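Local coordinates for probable AP endonuclease (African swine fever virus, PDB 6KI3), which probably cleaves DNA on the 5' side of abasic sites as a zinc-dependent repair endonuclease, and probably removes mismatched 3' ends as an exonuclease, at residues Y86-W91 with L117-G122; A57-Q62 with Q103-I108; I215-I220 with T267-P272; S196-A201 with G258-V263. One frame throughout, in Å; residues are numbered along the deposited sequence.

Interaction 1. Residues Y86-W91 with L117-G122; sequences YLDVPW and LVLHLG. With ZN (zinc ion), chain K; nucleotides of chain D; nucleotides of chain B; nucleotides of chain C.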
# COMPACT_ATOMS: atom_id res chain seq x y z
N TYR A 86 8.23 10.50 0.80
CA TYR A 86 9.01 10.24 -0.40
C TYR A 86 10.51 10.42 -0.17
O TYR A 86 11.30 10.03 -1.04
CB TYR A 86 8.54 11.16 -1.54
CG TYR A 86 7.08 10.97 -1.88
CD1 TYR A 86 6.47 9.73 -1.76
CD2 TYR A 86 6.30 12.03 -2.32
CE1 TYR A 86 5.14 9.55 -2.07
CE2 TYR A 86 4.97 11.86 -2.63
CZ TYR A 86 4.39 10.62 -2.51
OH TYR A 86 3.06 10.43 -2.81
N LEU A 87 10.91 10.97 0.97
CA LEU A 87 12.31 11.15 1.31
C LEU A 87 12.87 9.98 2.11
O LEU A 87 14.05 10.02 2.50
CB LEU A 87 12.51 12.44 2.11
CG LEU A 87 11.63 13.66 1.78
CD1 LEU A 87 11.97 14.81 2.71
CD2 LEU A 87 11.79 14.07 0.34
N ASP A 88 12.07 8.95 2.37
CA ASP A 88 12.50 7.80 3.18
C ASP A 88 13.26 6.81 2.30
O ASP A 88 12.80 5.70 2.01
CB ASP A 88 11.31 7.16 3.86
CG ASP A 88 10.69 8.05 4.92
OD1 ASP A 88 11.39 8.94 5.44
OD2 ASP A 88 9.50 7.85 5.24
N VAL A 89 14.44 7.23 1.87
CA VAL A 89 15.31 6.39 1.04
C VAL A 89 16.51 5.97 1.89
O VAL A 89 17.51 6.69 1.95
CB VAL A 89 15.76 7.13 -0.23
CG1 VAL A 89 16.39 6.16 -1.21
CG2 VAL A 89 14.58 7.85 -0.86
N PRO A 90 16.44 4.82 2.57
CA PRO A 90 17.52 4.46 3.51
C PRO A 90 18.84 4.13 2.85
O PRO A 90 19.87 4.10 3.53
CB PRO A 90 16.95 3.23 4.25
CG PRO A 90 15.49 3.17 3.88
CD PRO A 90 15.37 3.81 2.54
N TRP A 91 18.85 3.88 1.54
CA TRP A 91 20.06 3.53 0.82
C TRP A 91 20.66 4.70 0.05
O TRP A 91 21.57 4.50 -0.76
CB TRP A 91 19.79 2.36 -0.13
CG TRP A 91 18.48 2.48 -0.85
CD1 TRP A 91 18.25 3.15 -2.02
CD2 TRP A 91 17.23 1.92 -0.45
NE1 TRP A 91 16.92 3.04 -2.37
CE2 TRP A 91 16.28 2.29 -1.42
CE3 TRP A 91 16.82 1.15 0.64
CZ2 TRP A 91 14.94 1.91 -1.34
CZ3 TRP A 91 15.49 0.77 0.72
CH2 TRP A 91 14.57 1.15 -0.26
N LEU A 117 4.69 0.37 7.96
CA LEU A 117 5.15 1.56 7.25
C LEU A 117 5.61 1.16 5.86
O LEU A 117 6.47 0.28 5.71
CB LEU A 117 6.29 2.25 8.01
CG LEU A 117 6.75 3.60 7.45
CD1 LEU A 117 5.71 4.68 7.71
CD2 LEU A 117 8.10 4.00 8.05
N VAL A 118 5.06 1.81 4.84
CA VAL A 118 5.38 1.50 3.45
C VAL A 118 6.56 2.37 3.01
O VAL A 118 6.51 3.60 3.12
CB VAL A 118 4.17 1.72 2.54
CG1 VAL A 118 4.52 1.40 1.09
CG2 VAL A 118 2.99 0.88 3.01
N LEU A 119 7.61 1.72 2.50
CA LEU A 119 8.74 2.41 1.90
C LEU A 119 8.87 1.98 0.45
O LEU A 119 8.57 0.83 0.09
CB LEU A 119 10.04 2.11 2.65
CG LEU A 119 10.11 2.55 4.12
CD1 LEU A 119 11.52 2.40 4.67
CD2 LEU A 119 9.62 3.98 4.28
N HIS A 120 9.31 2.90 -0.39
CA HIS A 120 9.43 2.65 -1.82
C HIS A 120 10.79 2.04 -2.14
O HIS A 120 11.83 2.59 -1.76
CB HIS A 120 9.24 3.94 -2.62
CG HIS A 120 7.82 4.38 -2.71
ND1 HIS A 120 7.43 5.51 -3.40
CD2 HIS A 120 6.68 3.85 -2.19
CE1 HIS A 120 6.12 5.65 -3.31
NE2 HIS A 120 5.64 4.65 -2.58
N LEU A 121 10.77 0.91 -2.84
CA LEU A 121 12.00 0.30 -3.31
C LEU A 121 12.65 1.19 -4.36
O LEU A 121 11.97 1.83 -5.17
CB LEU A 121 11.73 -1.08 -3.90
CG LEU A 121 11.40 -2.20 -2.92
CD1 LEU A 121 10.97 -3.45 -3.67
CD2 LEU A 121 12.60 -2.50 -2.04
N GLY A 122 13.98 1.25 -4.33
CA GLY A 122 14.71 2.00 -5.33
C GLY A 122 15.07 1.15 -6.53
O GLY A 122 14.98 -0.08 -6.51
ZN ZN K . 3.57 4.15 -2.42
P DG D 10 16.72 15.16 -0.88
OP1 DG D 10 18.02 14.60 -1.31
OP2 DG D 10 16.10 16.26 -1.65
O5' DG D 10 15.65 13.97 -0.78
C5' DG D 10 15.99 12.77 -0.10
C4' DG D 10 15.74 11.55 -0.97
O4' DG D 10 14.34 11.52 -1.37
C3' DG D 10 16.54 11.50 -2.26
O3' DG D 10 16.81 10.15 -2.59
C2' DG D 10 15.59 12.15 -3.27
C1' DG D 10 14.23 11.70 -2.77
N9 DG D 10 13.16 12.67 -3.01
C8 DG D 10 13.18 14.01 -2.72
N7 DG D 10 12.08 14.63 -3.04
C5 DG D 10 11.28 13.63 -3.59
C6 DG D 10 9.97 13.71 -4.13
O6 DG D 10 9.24 14.70 -4.23
N1 DG D 10 9.53 12.47 -4.59
C2 DG D 10 10.26 11.30 -4.53
N2 DG D 10 9.67 10.20 -5.02
N3 DG D 10 11.49 11.22 -4.03
C4 DG D 10 11.93 12.42 -3.58
P DC B 9 0.29 12.22 -9.86
OP1 DC B 9 -0.72 11.33 -10.37
OP2 DC B 9 -0.11 13.45 -9.22
O5' DC B 9 1.18 11.38 -8.87
C5' DC B 9 1.62 10.10 -9.28
C4' DC B 9 2.57 9.50 -8.28
O4' DC B 9 3.79 10.24 -8.26
C3' DC B 9 2.09 9.49 -6.84
O3' DC B 9 1.43 8.26 -6.60
C2' DC B 9 3.39 9.52 -6.06
C1' DC B 9 4.44 10.02 -7.05
N1 DC B 9 5.03 11.28 -6.64
C2 DC B 9 6.33 11.29 -6.12
O2 DC B 9 6.95 10.23 -6.05
N3 DC B 9 6.88 12.46 -5.76
C4 DC B 9 6.17 13.59 -5.86
N4 DC B 9 6.74 14.71 -5.45
C5 DC B 9 4.85 13.61 -6.37
C6 DC B 9 4.32 12.44 -6.74
P DC C 2 -0.13 11.58 -3.44
OP1 DC C 2 -0.96 12.37 -4.37
OP2 DC C 2 1.18 11.06 -3.87
O5' DC C 2 0.10 12.43 -2.11
C5' DC C 2 -0.99 13.11 -1.50
C4' DC C 2 -0.59 13.61 -0.12
O4' DC C 2 0.44 14.62 -0.26
C3' DC C 2 -1.71 14.26 0.67
O3' DC C 2 -1.51 14.01 2.06
C2' DC C 2 -1.55 15.74 0.33
C1' DC C 2 -0.03 15.87 0.21
N1 DC C 2 0.40 16.92 -0.75
C2 DC C 2 1.54 17.69 -0.48
O2 DC C 2 2.17 17.48 0.57
N3 DC C 2 1.93 18.63 -1.37
C4 DC C 2 1.23 18.82 -2.49
N4 DC C 2 1.65 19.77 -3.33
C5 DC C 2 0.07 18.05 -2.79
C6 DC C 2 -0.30 17.12 -1.90
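The phenol ring of Tyr-86 has the cytosine of DC9 of chain B over one face, about 3.8 Å above the ring plane and shifted toward the rim. At the edge of this ring, in its plane, lies a phosphate oxygen of DC2 of chain C, and Tyr-86 CE1 comes obliquely to His-120 CE1 at 4.2 Å. The Trp-91 indole is covered on one face by its own loop, by Val-89 CG1 and Pro-90 CD, while its benzo edge points at the strand end: CZ2 meets His-120 O near the ring plane at 3.2 Å. Trp-91 takes chi1 42°, CG between backbone N and carbonyl carbon, which lays the indole against the strand end. Gly-122 has no side chain, which lets Trp-91 NE1 come within 3.8 Å of Gly-122 CA.

Leu-119 carries the apolar part of the contact. Its CD2 meets Asp-88 CB at 3.6 Å, the side chains crossing at about a right angle, and CD1 touches Pro-90 CG. Asp-88 is the centre of an inverse gamma turn, closed by a weak bond from Val-89 N to Leu-87 O. The same loop holds DNA: Leu-87 CD2 is 3.4 Å from C8 of DG10 of chain D.

His-120 NE2 binds a zinc ion at 2.1 Å, shared with His-83, Glu-147 and a DNA phosphate. Strand 116-120 runs between parallel barrel strands 79-83 and 143-147, with Asp-88 and Pro-90 against helix 96-112 and Trp-91 and Leu-121 against Ile-129 of helix 126-134.

Interaction 2. Residues A57-Q62 with Q103-I108; sequences AVINIQ and QQELLI. With nucleotides of chain C.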
# COMPACT_ATOMS: atom_id res chain seq x y z
N ALA A 57 10.53 16.21 5.51
CA ALA A 57 10.94 15.43 6.68
C ALA A 57 10.40 16.06 7.96
O ALA A 57 11.14 16.54 8.83
CB ALA A 57 12.46 15.30 6.71
N VAL A 58 9.08 16.05 8.08
CA VAL A 58 8.39 16.59 9.25
C VAL A 58 7.26 15.65 9.63
O VAL A 58 6.50 15.20 8.76
CB VAL A 58 7.85 18.01 9.00
CG1 VAL A 58 8.96 19.04 9.14
CG2 VAL A 58 7.21 18.10 7.62
N ILE A 59 7.14 15.36 10.92
CA ILE A 59 6.01 14.59 11.43
C ILE A 59 4.76 15.47 11.39
O ILE A 59 4.78 16.62 11.85
CB ILE A 59 6.29 14.08 12.85
CG1 ILE A 59 7.57 13.23 12.87
CG2 ILE A 59 5.11 13.29 13.38
CD1 ILE A 59 7.50 12.01 11.98
N ASN A 60 3.67 14.93 10.85
CA ASN A 60 2.42 15.68 10.77
C ASN A 60 1.52 15.44 11.97
O ASN A 60 0.87 16.37 12.45
CB ASN A 60 1.66 15.32 9.49
CG ASN A 60 2.48 15.57 8.23
OD1 ASN A 60 2.47 14.75 7.31
ND2 ASN A 60 3.18 16.69 8.20
N ILE A 61 1.48 14.20 12.47
CA ILE A 61 0.52 13.84 13.51
C ILE A 61 0.93 14.47 14.83
O ILE A 61 2.11 14.54 15.18
CB ILE A 61 0.41 12.30 13.62
CG1 ILE A 61 -0.71 11.91 14.57
CG2 ILE A 61 1.74 11.69 14.03
CD1 ILE A 61 -1.08 10.44 14.49
N GLN A 62 -0.07 14.95 15.57
CA GLN A 62 0.15 15.64 16.84
C GLN A 62 -0.31 14.78 18.01
O GLN A 62 -0.90 13.71 17.84
CB GLN A 62 -0.58 17.00 16.83
CG GLN A 62 -0.45 17.75 15.51
CD GLN A 62 -0.20 19.24 15.70
OE1 GLN A 62 0.95 19.69 15.71
NE2 GLN A 62 -1.28 20.00 15.85
N GLN A 103 13.15 6.10 11.67
CA GLN A 103 13.10 5.54 13.02
C GLN A 103 12.02 6.21 13.87
O GLN A 103 11.40 5.55 14.70
CB GLN A 103 14.46 5.66 13.69
CG GLN A 103 14.65 4.72 14.86
CD GLN A 103 14.58 3.26 14.44
OE1 GLN A 103 15.01 2.89 13.35
NE2 GLN A 103 14.03 2.43 15.32
N GLN A 104 11.80 7.49 13.63
CA GLN A 104 10.76 8.23 14.32
C GLN A 104 9.38 7.75 13.93
O GLN A 104 8.56 7.55 14.77
CB GLN A 104 10.87 9.72 14.04
CG GLN A 104 12.25 10.28 14.23
CD GLN A 104 12.35 11.75 13.96
OE1 GLN A 104 13.28 12.20 13.31
NE2 GLN A 104 11.39 12.52 14.46
N GLU A 105 9.16 7.54 12.65
CA GLU A 105 7.87 7.07 12.14
C GLU A 105 7.54 5.68 12.68
O GLU A 105 6.42 5.42 13.12
CB GLU A 105 7.88 7.07 10.61
CG GLU A 105 7.79 8.45 9.99
CD GLU A 105 7.99 8.42 8.48
OE1 GLU A 105 9.13 8.18 8.04
OE2 GLU A 105 7.00 8.62 7.75
N LEU A 106 8.52 4.77 12.64
CA LEU A 106 8.29 3.42 13.14
C LEU A 106 7.92 3.43 14.62
O LEU A 106 7.03 2.69 15.05
CB LEU A 106 9.53 2.55 12.90
CG LEU A 106 9.88 2.28 11.44
CD1 LEU A 106 11.22 1.58 11.34
CD2 LEU A 106 8.79 1.45 10.77
N LEU A 107 8.59 4.27 15.41
CA LEU A 107 8.23 4.40 16.82
C LEU A 107 6.83 4.99 16.97
O LEU A 107 6.06 4.54 17.82
CB LEU A 107 9.26 5.26 17.54
N ILE A 108 6.50 5.98 16.15
CA ILE A 108 5.17 6.59 16.21
C ILE A 108 4.10 5.58 15.82
O ILE A 108 3.00 5.57 16.40
CB ILE A 108 5.12 7.85 15.32
CG1 ILE A 108 6.01 8.95 15.90
CG2 ILE A 108 3.69 8.35 15.16
CD1 ILE A 108 6.19 10.14 14.97
P DA C 4 -0.98 18.64 8.20
OP1 DA C 4 -1.01 17.71 9.35
OP2 DA C 4 -2.25 19.21 7.69
O5' DA C 4 0.00 19.85 8.56
C5' DA C 4 1.38 19.58 8.76
C4' DA C 4 2.20 20.85 8.63
O4' DA C 4 2.17 21.32 7.26
C3' DA C 4 1.73 22.01 9.50
O3' DA C 4 2.86 22.66 10.06
C2' DA C 4 0.98 22.91 8.52
C1' DA C 4 1.71 22.65 7.20
N9 DA C 4 0.85 22.79 6.02
C8 DA C 4 -0.39 22.24 5.84
N7 DA C 4 -0.92 22.52 4.68
C5 DA C 4 0.04 23.29 4.05
C6 DA C 4 0.08 23.91 2.77
N6 DA C 4 -0.91 23.82 1.88
N1 DA C 4 1.19 24.61 2.46
C2 DA C 4 2.18 24.69 3.35
N3 DA C 4 2.26 24.16 4.57
C4 DA C 4 1.14 23.47 4.86
P DG C 3 -2.61 14.41 3.15
OP1 DG C 3 -2.84 13.23 4.01
OP2 DG C 3 -3.76 15.05 2.47
O5' DG C 3 -1.87 15.52 4.02
C5' DG C 3 -0.55 15.27 4.48
C4' DG C 3 0.07 16.52 5.07
O4' DG C 3 0.57 17.37 4.00
C3' DG C 3 -0.88 17.39 5.88
O3' DG C 3 -0.20 17.89 7.02
C2' DG C 3 -1.24 18.51 4.91
C1' DG C 3 0.06 18.67 4.15
N9 DG C 3 -0.10 19.26 2.82
C8 DG C 3 -1.12 19.03 1.94
N7 DG C 3 -1.00 19.69 0.82
C5 DG C 3 0.18 20.41 0.98
C6 DG C 3 0.83 21.30 0.09
O6 DG C 3 0.48 21.65 -1.04
N1 DG C 3 2.01 21.80 0.64
C2 DG C 3 2.50 21.48 1.89
N2 DG C 3 3.65 22.07 2.24
N3 DG C 3 1.90 20.65 2.72
C4 DG C 3 0.75 20.15 2.20
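Ala-57 opens the segment on the DNA side, its backbone N making a weak hydrogen bond to a phosphate while its methyl rests on Phe-101 of helix 96-112. Two residues on, Ile-59 turns its CB toward that helix and makes most of the contact. Its CG1 lies beside the backbone N (chi1 -57°), so the two branches spread over the helix surface: CG2 reaches Ile-108 CD1 at 3.7 Å, and Ile-59 CD1 lies 3.8 Å from the same Ile-108 CD1. The two isoleucines meet tip to tip. The Ile-59 and Glu-105 side chains cross obliquely, CD1 of the first 4.1 Å from CG of the second, and Ile-59 CG1 passes the end of the extended Gln-104 side chain.

Gln-104 and Ile-108 lie one turn apart, with Glu-105 next to Gln-104, so the three present one face. In this TIM-barrel fold the segment is the loop that leaves strand 46-49, and here it leans on the outer helix 96-112. Asn-60 looks the other way, toward the DNA, with CB 3.6 Å from OP1 of DA4 of chain C; its backbone, like that of Ile-61, is hydrogen-bonded to that of Ile-51. In Ile-61, CG1 is anti to the backbone N (chi1 -173°), which leaves CG2 in the crowded position, where it slides past Ile-108 CG2 at 4.0 Å. Ile-61 packs on Lys-66 and Leu-69 as well, and Gln-62 then takes the N-cap position of helix 63-76.

Interaction 3. Residues I215-I220 with T267-P272; sequences IPPSHI and TRHQCP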
# COMPACT_ATOMS: atom_id res chain seq x y z
N ILE A 215 8.92 -14.95 1.32
CA ILE A 215 8.01 -13.86 1.63
C ILE A 215 6.63 -14.46 1.86
O ILE A 215 5.87 -14.68 0.90
CB ILE A 215 8.02 -12.79 0.52
CG1 ILE A 215 6.89 -11.77 0.73
CG2 ILE A 215 7.98 -13.42 -0.87
CD1 ILE A 215 7.00 -10.99 2.02
N PRO A 216 6.27 -14.79 3.10
CA PRO A 216 4.99 -15.44 3.34
C PRO A 216 3.84 -14.47 3.15
O PRO A 216 4.00 -13.25 3.33
CB PRO A 216 5.10 -15.91 4.81
CG PRO A 216 6.09 -14.97 5.42
CD PRO A 216 7.08 -14.65 4.33
N PRO A 217 2.65 -14.97 2.79
CA PRO A 217 1.51 -14.07 2.59
C PRO A 217 1.07 -13.34 3.85
O PRO A 217 0.33 -12.35 3.75
CB PRO A 217 0.41 -15.00 2.07
CG PRO A 217 0.82 -16.36 2.54
CD PRO A 217 2.31 -16.37 2.51
N SER A 218 1.50 -13.79 5.03
CA SER A 218 1.22 -13.03 6.24
C SER A 218 1.90 -11.67 6.24
O SER A 218 1.44 -10.76 6.93
CB SER A 218 1.66 -13.84 7.47
OG SER A 218 3.05 -14.07 7.45
N HIS A 219 2.98 -11.52 5.47
CA HIS A 219 3.71 -10.27 5.36
C HIS A 219 3.56 -9.65 3.97
O HIS A 219 4.49 -9.05 3.43
CB HIS A 219 5.19 -10.48 5.67
CG HIS A 219 5.48 -10.70 7.12
ND1 HIS A 219 4.94 -11.75 7.84
CD2 HIS A 219 6.25 -10.01 7.99
CE1 HIS A 219 5.36 -11.69 9.09
NE2 HIS A 219 6.16 -10.64 9.21
N ILE A 220 2.37 -9.79 3.38
CA ILE A 220 2.09 -9.26 2.05
C ILE A 220 0.83 -8.40 2.12
O ILE A 220 -0.20 -8.84 2.64
CB ILE A 220 1.92 -10.39 1.01
CG1 ILE A 220 3.24 -11.13 0.80
CG2 ILE A 220 1.41 -9.82 -0.31
CD1 ILE A 220 3.17 -12.21 -0.26
N THR A 267 -8.42 -12.62 -0.53
CA THR A 267 -9.42 -13.26 0.31
C THR A 267 -8.85 -14.49 1.01
O THR A 267 -8.93 -14.61 2.23
CB THR A 267 -10.64 -13.64 -0.53
OG1 THR A 267 -11.35 -12.45 -0.90
CG2 THR A 267 -11.56 -14.56 0.24
N ARG A 268 -8.26 -15.41 0.24
CA ARG A 268 -7.77 -16.67 0.79
C ARG A 268 -6.60 -16.48 1.74
O ARG A 268 -6.26 -17.43 2.47
CB ARG A 268 -7.36 -17.61 -0.34
N HIS A 269 -5.97 -15.31 1.77
CA HIS A 269 -4.86 -15.05 2.68
C HIS A 269 -5.12 -13.89 3.63
O HIS A 269 -4.22 -13.52 4.39
CB HIS A 269 -3.57 -14.78 1.88
CG HIS A 269 -3.02 -16.00 1.21
ND1 HIS A 269 -2.30 -16.96 1.88
CD2 HIS A 269 -3.10 -16.42 -0.08
CE1 HIS A 269 -1.95 -17.92 1.04
NE2 HIS A 269 -2.42 -17.61 -0.16
N GLN A 270 -6.33 -13.31 3.60
CA GLN A 270 -6.72 -12.25 4.52
C GLN A 270 -5.75 -11.07 4.48
O GLN A 270 -5.46 -10.44 5.50
CB GLN A 270 -6.87 -12.79 5.95
CG GLN A 270 -7.69 -14.06 6.04
CD GLN A 270 -8.52 -14.14 7.31
OE1 GLN A 270 -9.74 -14.22 7.25
NE2 GLN A 270 -7.85 -14.12 8.46
N CYS A 271 -5.24 -10.78 3.29
CA CYS A 271 -4.27 -9.71 3.12
C CYS A 271 -4.95 -8.34 3.18
O CYS A 271 -6.13 -8.21 2.84
CB CYS A 271 -3.54 -9.86 1.79
SG CYS A 271 -2.41 -11.26 1.73
N PRO A 272 -4.22 -7.32 3.61
CA PRO A 272 -4.74 -5.95 3.50
C PRO A 272 -4.69 -5.47 2.06
O PRO A 272 -3.73 -5.74 1.33
CB PRO A 272 -3.81 -5.13 4.40
CG PRO A 272 -3.04 -6.14 5.21
CD PRO A 272 -2.95 -7.36 4.36
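His-269 and Cys-271 share one choice of first torsion, chi1 -70° in each, which puts CG or SG anti to the carbonyl carbon and sends both groups across to the 215-220 loop. The imidazole crosses the Pro-217 ring obliquely, its ND1 3.2 Å from Pro-217 CG and 3.3 Å from Pro-217 CB. The far nitrogen, NE2, makes a weak hydrogen bond to Glu-209. The thiol of Cys-271 faces two carbonyl oxygens, SG being 3.4 Å from Ile-220 O and 3.6 Å from Pro-217 O.

Helix 258-269 stops here in a Schellman motif: Gln-270 takes a positive phi of 56°, and its N bonds back to Thr-267 O at 3.2 Å. That reversal turns the chain into strand 272-275, which lies parallel to strand 220-227 in the barrel. The contact thus joins the entrances of two neighbouring strands, and Pro-272 CD rests 3.6 Å from Ile-220 O. On the other side the loop enters its strand through a 3-10 turn at Pro-217 and Ser-218, braced by His-219 N to Pro-216 O at 2.9 Å. Tyr-265, one turn back along the helix, touches Pro-217, Ile-220 and Cys-271.

Interaction 4. Residues S196-A201 with G258-V263; sequences SSYNDA and GLYCFV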
# COMPACT_ATOMS: atom_id res chain seq x y z
N SER A 196 -3.54 -8.13 -16.99
CA SER A 196 -4.87 -7.73 -17.43
C SER A 196 -5.86 -8.88 -17.31
O SER A 196 -6.97 -8.70 -16.79
CB SER A 196 -4.81 -7.22 -18.87
OG SER A 196 -4.09 -6.00 -18.94
N SER A 197 -5.49 -10.06 -17.78
CA SER A 197 -6.41 -11.19 -17.78
C SER A 197 -6.26 -12.02 -16.50
O SER A 197 -5.28 -11.88 -15.75
CB SER A 197 -6.18 -12.09 -18.99
OG SER A 197 -5.08 -12.95 -18.80
N TYR A 198 -7.25 -12.88 -16.26
CA TYR A 198 -7.21 -13.76 -15.10
C TYR A 198 -5.98 -14.65 -15.11
O TYR A 198 -5.32 -14.83 -14.08
CB TYR A 198 -8.49 -14.61 -15.05
CG TYR A 198 -8.62 -15.48 -13.82
CD1 TYR A 198 -8.01 -16.73 -13.76
CD2 TYR A 198 -9.36 -15.06 -12.73
CE1 TYR A 198 -8.14 -17.53 -12.63
CE2 TYR A 198 -9.49 -15.85 -11.60
CZ TYR A 198 -8.88 -17.08 -11.56
OH TYR A 198 -9.00 -17.88 -10.44
N ASN A 199 -5.64 -15.21 -16.27
CA ASN A 199 -4.48 -16.09 -16.36
C ASN A 199 -3.18 -15.31 -16.20
O ASN A 199 -2.22 -15.81 -15.60
CB ASN A 199 -4.50 -16.84 -17.70
CG ASN A 199 -3.51 -17.99 -17.73
OD1 ASN A 199 -3.78 -19.07 -17.19
ND2 ASN A 199 -2.37 -17.78 -18.36
N ASP A 200 -3.13 -14.08 -16.72
CA ASP A 200 -1.93 -13.26 -16.58
C ASP A 200 -1.63 -12.99 -15.11
O ASP A 200 -0.46 -13.04 -14.69
CB ASP A 200 -2.09 -11.95 -17.35
CG ASP A 200 -2.16 -12.16 -18.85
OD1 ASP A 200 -1.66 -13.19 -19.34
OD2 ASP A 200 -2.73 -11.28 -19.54
N ALA A 201 -2.66 -12.69 -14.32
CA ALA A 201 -2.46 -12.48 -12.89
C ALA A 201 -2.26 -13.81 -12.16
O ALA A 201 -1.44 -13.89 -11.24
CB ALA A 201 -3.65 -11.73 -12.30
N GLY A 258 -7.82 -9.61 -14.42
CA GLY A 258 -6.72 -9.94 -13.54
C GLY A 258 -6.97 -9.50 -12.11
O GLY A 258 -6.43 -10.10 -11.17
N LEU A 259 -7.79 -8.47 -11.92
CA LEU A 259 -8.07 -7.98 -10.57
C LEU A 259 -8.83 -9.01 -9.74
O LEU A 259 -8.54 -9.20 -8.56
CB LEU A 259 -8.85 -6.67 -10.63
CG LEU A 259 -9.32 -6.19 -9.29
CD1 LEU A 259 -8.31 -5.34 -8.66
CD2 LEU A 259 -10.65 -5.48 -9.37
N TYR A 260 -9.82 -9.67 -10.35
CA TYR A 260 -10.59 -10.67 -9.61
C TYR A 260 -9.70 -11.80 -9.11
O TYR A 260 -9.96 -12.37 -8.05
CB TYR A 260 -11.72 -11.23 -10.47
CG TYR A 260 -12.49 -12.34 -9.80
CD1 TYR A 260 -13.22 -12.09 -8.64
CD2 TYR A 260 -12.48 -13.63 -10.30
CE1 TYR A 260 -13.93 -13.10 -8.02
CE2 TYR A 260 -13.18 -14.65 -9.69
CZ TYR A 260 -13.91 -14.38 -8.54
OH TYR A 260 -14.61 -15.38 -7.92
N CYS A 261 -8.64 -12.12 -9.85
CA CYS A 261 -7.68 -13.10 -9.36
C CYS A 261 -6.90 -12.54 -8.17
O CYS A 261 -6.56 -13.28 -7.24
CB CYS A 261 -6.73 -13.52 -10.48
SG CYS A 261 -5.58 -14.84 -10.02
N PHE A 262 -6.60 -11.24 -8.19
CA PHE A 262 -5.98 -10.61 -7.03
C PHE A 262 -6.92 -10.60 -5.83
O PHE A 262 -6.49 -10.77 -4.69
CB PHE A 262 -5.53 -9.19 -7.37
CG PHE A 262 -4.21 -9.11 -8.08
CD1 PHE A 262 -3.02 -9.11 -7.36
CD2 PHE A 262 -4.15 -9.04 -9.46
CE1 PHE A 262 -1.80 -9.03 -8.01
CE2 PHE A 262 -2.93 -8.97 -10.11
CZ PHE A 262 -1.76 -8.97 -9.39
N VAL A 263 -8.22 -10.41 -6.08
CA VAL A 263 -9.19 -10.40 -4.99
C VAL A 263 -9.29 -11.78 -4.34
O VAL A 263 -9.44 -11.89 -3.12
CB VAL A 263 -10.56 -9.91 -5.50
CG1 VAL A 263 -11.62 -10.02 -4.41
CG2 VAL A 263 -10.45 -8.48 -6.00
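Ala-201 CB is the apolar centre, pressed into the first turn of the partner helix: it lies 3.6 Å from Phe-262 CE2, 4.0 Å from Cys-261 CB and 3.4 Å from the carbonyl oxygen of Gly-258. Beside it, Cys-261 lies over one face of the Tyr-198 ring. Its CB makes a CH-pi contact offset toward the CD2-CE2 rim, and its SG makes a sulfur-aromatic contact, 4.4 Å from the ring centroid and 15° off the normal. Tyr-198 reaches this place because its CG is anti to the backbone N. Tyr-260 runs alongside, pointing the same way, and its CD2 meets the edge of the Tyr-198 ring at CE2, 3.9 Å away. The phenol end of Tyr-198 leaves the apolar patch and hydrogen-bonds to Glu-264.

Toward the helix starts the backbones close up: Tyr-198 CA and Gly-258 CA are 4.2 Å apart, with Gly-258 bringing no side chain between the carbonyls of Ser-196 and Ser-197. Gly-258 N donates to Ser-196 O at 2.7 Å, a bent bond (137° at the hydrogen) that approaches from above the carbonyl plane, 49° out of it. Farther out, Asp-200 N donates to Ser-197 OG at 3.1 Å, and Ser-197 N returns a weak bond to Asp-200 OD2. This pair is a capping box at the start of helix 198-209, and the whole is close packing of the starts of two neighbouring helices, with Gly-258 and Ala-201 allowing the approach and Tyr-198 covering the side, in the outer helical layer of a TIM barrel.

How the interactions relate
From the N terminus, the 57-62 loop is the first to find its partner, at 103-108, closing a loop that takes in helix 63-76 and strand 79-83. Interaction 1 starts within that loop and ends beyond it, so interactions 1 and 2 cross. They also touch: Asp-88 OD2 lies 2.8 Å from Glu-105 OE1, so close that one acid is probably protonated. Interaction 4 opens at 196-201 and closes at 258-263; interaction 3 opens inside that loop and closes beyond it, so these cross too, using the start and end of helix 258-269. The first pair ties loops and helix 96-112 together beside the DNA; the second joins neighbouring helices and adjacent strand starts elsewhere on the barrel wall.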